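PDB 1TQX: D-ribulose-5-phosphate 3-epimerase, putative from Plasmodium falciparum, which probably catalyses the metal-dependent interconversion of D-ribulose 5-phosphate and D-xylulose 5-phosphate, as other ribulose-phosphate 3-epimerases do. Local coordinates for residues Q154-D159 / E188-H193; V144-P149 / G180-E185. All coordinates share one frame; numbering follows the deposited sequence.

Overall arrangement
The chain folds as a TIM barrel, and both contacts join the loop that follows strand 141-145 to the segment that follows strand 175-179. Coming from the N terminus, the chain first reaches 144-149, the end of strand 141-145, and then 154-159 before helix 161-170 and strand 175-179. Next, 180-185 returns to 144-149 and closes contact 2; one turn of helix later, 188-193 returns to 154-159 and closes contact 1. The two closures therefore cross rather than nest. Contact 2 lies inward, by the barrel mouth, contact 1 outward, with centres about 7 Å apart. The bond from Met-157 N to Thr-146 O (2.9 Å) couples them.

Contact 1. Residues Q154-D159 / E188-H193; sequences QSFMHD and EISASH
The ring of Phe-156 overlaps the hydroxyl end of Ser-190 and, less closely, the branched side chain of Ile-189. With CG anti to the backbone N (chi1 178°), the phenyl reaches out from its loop toward helix 184-193 and meets it with its far end. Ser-190 OG comes in obliquely at the CE1-CZ end of the ring, equally near both carbons, 3.4 Å from Phe-156 CZ. That oxygen is already engaged by the carbonyl O of Thr-186 one turn earlier in the helix, so its meeting with the ring is a van der Waals one. Serine suits this buried place because it is small and its hydroxyl can be satisfied by its own helix.

Ile-189 fills the angle between the two rings of the loop. Its CG2 lies 4.3 Å from Phe-156 CE2. The same methyl is 3.8 Å from His-158 NE2, while Ile-189 CD1 approaches His-158 CD2 at 3.9 Å. Both branches of the isoleucine rest obliquely on the imidazole, and the two side chains cross at about a right angle. With CG anti to the backbone N (chi1 -167°), the imidazole extends from the loop until its CD2-NE2 side lies against the isoleucine.

A beta-alpha loop of the TIM barrel thus rests on the next unit's helix, 184-193, with Phe-156 close to Gly-181, a predicted substrate-binding residue. Met-161 of helix 161-170 touches both Phe-156 and Ile-189. With a hydrogen bond between His-193 ND1 and Ser-165 OG, the seam joining loop and helices in the barrel's outer layer is mixed, apolar round Met-161 and polar at His-193.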
loop_
_atom_site.group_PDB
_atom_site.type_symbol
_atom_site.label_atom_id
_atom_site.label_comp_id
_atom_site.label_asym_id
_atom_site.label_seq_id
_atom_site.Cartn_x
_atom_site.Cartn_y
_atom_site.Cartn_z
ATOM N N GLN A 154 2.204 12.620 -8.779
ATOM C CA GLN A 154 1.721 13.790 -8.043
ATOM C C GLN A 154 2.629 14.108 -6.854
ATOM O O GLN A 154 3.458 13.284 -6.464
ATOM C CB GLN A 154 0.300 13.553 -7.548
ATOM C CG GLN A 154 -0.657 13.056 -8.613
ATOM C CD GLN A 154 -2.059 12.886 -8.073
ATOM O OE1 GLN A 154 -2.719 13.861 -7.720
ATOM N NE2 GLN A 154 -2.517 11.644 -7.992
ATOM N N SER A 155 2.456 15.293 -6.269
ATOM C CA SER A 155 3.290 15.716 -5.149
ATOM C C SER A 155 2.827 15.300 -3.751
ATOM O O SER A 155 1.643 15.356 -3.417
ATOM C CB SER A 155 3.484 17.235 -5.190
ATOM O OG SER A 155 2.251 17.909 -5.031
ATOM N N PHE A 156 3.797 14.892 -2.942
ATOM C CA PHE A 156 3.590 14.453 -1.563
ATOM C C PHE A 156 2.895 15.540 -0.738
ATOM O O PHE A 156 3.328 16.694 -0.733
ATOM C CB PHE A 156 4.961 14.128 -0.957
ATOM C CG PHE A 156 4.931 13.712 0.490
ATOM C CD1 PHE A 156 4.591 12.411 0.852
ATOM C CD2 PHE A 156 5.306 14.608 1.489
ATOM C CE1 PHE A 156 4.633 12.009 2.187
ATOM C CE2 PHE A 156 5.352 14.216 2.825
ATOM C CZ PHE A 156 5.016 12.913 3.173
ATOM N N MET A 157 1.821 15.168 -0.046
ATOM C CA MET A 157 1.088 16.111 0.795
ATOM C C MET A 157 1.627 16.031 2.217
ATOM O O MET A 157 1.294 15.113 2.967
ATOM C CB MET A 157 -0.404 15.780 0.787
ATOM C CG MET A 157 -1.061 15.945 -0.566
ATOM S SD MET A 157 -2.751 15.309 -0.592
ATOM C CE MET A 157 -3.575 16.492 0.497
ATOM N N HIS A 158 2.462 16.998 2.582
ATOM C CA HIS A 158 3.061 17.022 3.910
ATOM C C HIS A 158 2.025 17.145 5.027
ATOM O O HIS A 158 2.275 16.734 6.159
ATOM C CB HIS A 158 4.069 18.174 4.003
ATOM C CG HIS A 158 4.959 18.110 5.206
ATOM N ND1 HIS A 158 4.480 18.199 6.497
ATOM C CD2 HIS A 158 6.302 17.970 5.313
ATOM C CE1 HIS A 158 5.488 18.115 7.346
ATOM N NE2 HIS A 158 6.605 17.975 6.653
ATOM N N ASP A 159 0.859 17.700 4.710
ATOM C CA ASP A 159 -0.181 17.872 5.716
ATOM C C ASP A 159 -0.857 16.564 6.142
ATOM O O ASP A 159 -1.735 16.565 7.001
ATOM C CB ASP A 159 -1.225 18.881 5.221
ATOM C CG ASP A 159 -1.999 18.387 4.015
ATOM O OD1 ASP A 159 -1.422 17.657 3.181
ATOM O OD2 ASP A 159 -3.188 18.752 3.892
ATOM N N GLU A 188 11.999 10.062 4.454
ATOM C CA GLU A 188 12.589 10.415 5.742
ATOM C C GLU A 188 11.547 11.147 6.579
ATOM O O GLU A 188 11.414 10.898 7.773
ATOM C CB GLU A 188 13.822 11.307 5.563
ATOM C CG GLU A 188 14.584 11.534 6.874
ATOM C CD GLU A 188 15.866 12.341 6.709
ATOM O OE1 GLU A 188 16.582 12.522 7.719
ATOM O OE2 GLU A 188 16.157 12.796 5.583
ATOM N N ILE A 189 10.811 12.054 5.947
ATOM C CA ILE A 189 9.774 12.797 6.649
ATOM C C ILE A 189 8.684 11.850 7.154
ATOM O O ILE A 189 8.247 11.949 8.303
ATOM C CB ILE A 189 9.119 13.847 5.729
ATOM C CG1 ILE A 189 10.110 14.978 5.435
ATOM C CG2 ILE A 189 7.848 14.388 6.378
ATOM C CD1 ILE A 189 9.582 16.007 4.448
ATOM N N SER A 190 8.241 10.937 6.293
ATOM C CA SER A 190 7.195 9.996 6.681
ATOM C C SER A 190 7.635 9.097 7.832
ATOM O O SER A 190 6.879 8.872 8.775
ATOM C CB SER A 190 6.776 9.148 5.476
ATOM O OG SER A 190 6.131 9.951 4.501
ATOM N N ALA A 191 8.859 8.591 7.759
ATOM C CA ALA A 191 9.373 7.725 8.808
ATOM C C ALA A 191 9.509 8.457 10.148
ATOM O O ALA A 191 9.315 7.859 11.208
ATOM C CB ALA A 191 10.725 7.141 8.389
ATOM N N SER A 192 9.832 9.749 10.104
ATOM C CA SER A 192 9.996 10.528 11.331
ATOM C C SER A 192 8.671 10.667 12.071
ATOM O O SER A 192 8.644 10.926 13.278
ATOM C CB SER A 192 10.568 11.918 11.021
ATOM O OG SER A 192 9.593 12.775 10.449
ATOM N N HIS A 193 7.572 10.485 11.344
ATOM C CA HIS A 193 6.241 10.582 11.931
ATOM C C HIS A 193 5.680 9.214 12.329
ATOM O O HIS A 193 4.653 9.139 13.001
ATOM C CB HIS A 193 5.287 11.288 10.960
ATOM C CG HIS A 193 5.486 12.772 10.886
ATOM N ND1 HIS A 193 4.798 13.658 11.690
ATOM C CD2 HIS A 193 6.308 13.525 10.117
ATOM C CE1 HIS A 193 5.185 14.891 11.417
ATOM N NE2 HIS A 193 6.103 14.839 10.466
#

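Contact 2. Residues V144-P149 / G180-E185. With SO4 (sulfate ion), chain C.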
loop_
_atom_site.group_PDB
_atom_site.type_symbol
_atom_site.label_atom_id
_atom_site.label_comp_id
_atom_site.label_asym_id
_atom_site.label_seq_id
_atom_site.Cartn_x
_atom_site.Cartn_y
_atom_site.Cartn_z
ATOM N N VAL A 144 -2.062 5.273 4.499
ATOM C CA VAL A 144 -2.378 6.694 4.507
ATOM C C VAL A 144 -1.997 7.277 3.146
ATOM O O VAL A 144 -0.813 7.394 2.831
ATOM C CB VAL A 144 -1.582 7.442 5.619
ATOM C CG1 VAL A 144 -1.829 8.945 5.527
ATOM C CG2 VAL A 144 -1.985 6.921 6.994
ATOM N N MET A 145 -2.993 7.614 2.330
ATOM C CA MET A 145 -2.713 8.199 1.022
ATOM C C MET A 145 -2.109 9.578 1.253
ATOM O O MET A 145 -2.664 10.382 2.007
ATOM C CB MET A 145 -3.993 8.359 0.194
ATOM C CG MET A 145 -4.616 7.065 -0.313
ATOM S SD MET A 145 -3.498 6.077 -1.341
ATOM C CE MET A 145 -3.138 7.194 -2.681
ATOM N N THR A 146 -0.975 9.848 0.616
ATOM C CA THR A 146 -0.337 11.153 0.751
ATOM C C THR A 146 -0.555 11.956 -0.528
ATOM O O THR A 146 0.086 12.985 -0.759
ATOM C CB THR A 146 1.168 11.023 1.066
ATOM O OG1 THR A 146 1.768 10.051 0.201
ATOM C CG2 THR A 146 1.363 10.596 2.521
ATOM N N VAL A 147 -1.480 11.466 -1.350
ATOM C CA VAL A 147 -1.858 12.112 -2.595
ATOM C C VAL A 147 -3.275 11.652 -2.952
ATOM O O VAL A 147 -3.750 10.650 -2.420
ATOM C CB VAL A 147 -0.893 11.733 -3.745
ATOM C CG1 VAL A 147 -1.227 10.345 -4.299
ATOM C CG2 VAL A 147 -0.970 12.769 -4.825
ATOM N N GLU A 148 -3.956 12.397 -3.823
ATOM C CA GLU A 148 -5.305 12.026 -4.256
ATOM C C GLU A 148 -5.122 10.781 -5.136
ATOM O O GLU A 148 -4.534 10.853 -6.213
ATOM C CB GLU A 148 -5.923 13.174 -5.063
ATOM C CG GLU A 148 -6.019 14.488 -4.285
ATOM C CD GLU A 148 -6.085 15.721 -5.179
ATOM O OE1 GLU A 148 -7.013 15.819 -6.015
ATOM O OE2 GLU A 148 -5.203 16.600 -5.043
ATOM N N PRO A 149 -5.637 9.625 -4.690
ATOM C CA PRO A 149 -5.501 8.373 -5.446
ATOM C C PRO A 149 -6.037 8.342 -6.871
ATOM O O PRO A 149 -7.051 8.964 -7.183
ATOM C CB PRO A 149 -6.191 7.352 -4.543
ATOM C CG PRO A 149 -7.262 8.158 -3.897
ATOM C CD PRO A 149 -6.543 9.446 -3.543
ATOM N N GLY A 180 2.091 7.841 -2.339
ATOM C CA GLY A 180 1.830 9.047 -3.109
ATOM C C GLY A 180 2.925 10.090 -2.982
ATOM O O GLY A 180 3.003 10.809 -1.985
ATOM N N GLY A 181 3.786 10.159 -3.990
ATOM C CA GLY A 181 4.863 11.133 -3.984
ATOM C C GLY A 181 6.041 10.834 -3.072
ATOM O O GLY A 181 6.766 11.752 -2.687
ATOM N N LEU A 182 6.241 9.568 -2.719
ATOM C CA LEU A 182 7.361 9.211 -1.855
ATOM C C LEU A 182 8.685 9.187 -2.610
ATOM O O LEU A 182 8.802 8.565 -3.668
ATOM C CB LEU A 182 7.135 7.835 -1.200
ATOM C CG LEU A 182 6.359 7.789 0.122
ATOM C CD1 LEU A 182 7.104 8.612 1.181
ATOM C CD2 LEU A 182 4.953 8.334 -0.075
ATOM N N ASN A 183 9.674 9.889 -2.070
ATOM C CA ASN A 183 11.010 9.912 -2.653
ATOM C C ASN A 183 11.968 9.878 -1.466
ATOM O O ASN A 183 11.522 9.702 -0.332
ATOM C CB ASN A 183 11.208 11.153 -3.542
ATOM C CG ASN A 183 10.894 12.452 -2.830
ATOM O OD1 ASN A 183 10.424 13.411 -3.448
ATOM N ND2 ASN A 183 11.159 12.500 -1.537
ATOM N N ILE A 184 13.267 10.031 -1.691
ATOM C CA ILE A 184 14.199 9.956 -0.563
ATOM C C ILE A 184 13.860 10.927 0.570
ATOM O O ILE A 184 13.818 10.533 1.740
ATOM C CB ILE A 184 15.663 10.167 -1.029
ATOM C CG1 ILE A 184 16.127 8.930 -1.804
ATOM C CG2 ILE A 184 16.582 10.416 0.175
ATOM C CD1 ILE A 184 17.526 9.041 -2.391
ATOM N N GLU A 185 13.589 12.182 0.226
ATOM C CA GLU A 185 13.281 13.184 1.239
ATOM C C GLU A 185 11.942 12.997 1.949
ATOM O O GLU A 185 11.862 13.164 3.170
ATOM C CB GLU A 185 13.337 14.590 0.638
ATOM C CG GLU A 185 13.243 15.690 1.695
ATOM C CD GLU A 185 13.318 17.090 1.118
ATOM O OE1 GLU A 185 13.360 18.046 1.918
ATOM O OE2 GLU A 185 13.330 17.238 -0.120
HETATM S S SO4 C . 4.152 7.933 -6.993
HETATM O O1 SO4 C . 4.548 6.688 -6.310
HETATM O O2 SO4 C . 2.766 8.278 -6.625
HETATM O O3 SO4 C . 5.030 9.027 -6.562
HETATM O O4 SO4 C . 4.266 7.754 -8.456
#
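Thr-146 and Gly-180 meet just beyond the ends of neighbouring parallel strands, 141-145 and 175-179, of the TIM barrel, where loops of this fold carry the active site. The polar part is one hydrogen bond from Thr-146 OG1 to Gly-180 O, 2.6 Å long. The donor stands a little out of the carbonyl plane, at a C=O...donor angle of 118°. With chi1 at 46°, OG1 lies between the backbone N and the carbonyl carbon; a weak second interaction with Asp-179 O must share the hydroxyl's one proton. Threonine suits the spot because its hydroxyl bonds to the backbone of the loop that follows the neighbouring strand.

Among the van der Waals contacts, Val-147 CG1 rests on Gly-180 CA at 3.5 Å. Glycine fits here for two reasons: a CB would collide with that methyl, and at this backbone conformation, with positive phi, it would jam against the preceding carbonyl. Leu-182 CD2 packs against the hydroxyl oxygen, 3.6 Å from Thr-146 OG1.

The anion contacts come from Gly-181, predicted to bind substrate. The sulfate, probably from the crystallisation liquor, also hydrogen-bonds to Gly-153 N and Thr-202 OG1, both at predicted substrate positions, consistent with its marking the substrate phosphate's place. Gly-181 N makes two weak bonds to it. The shorter runs 3.1 Å to sulfate O3; the longer, from Gly-181 N to sulfate O2 at 3.4 Å, is the straighter at 162°.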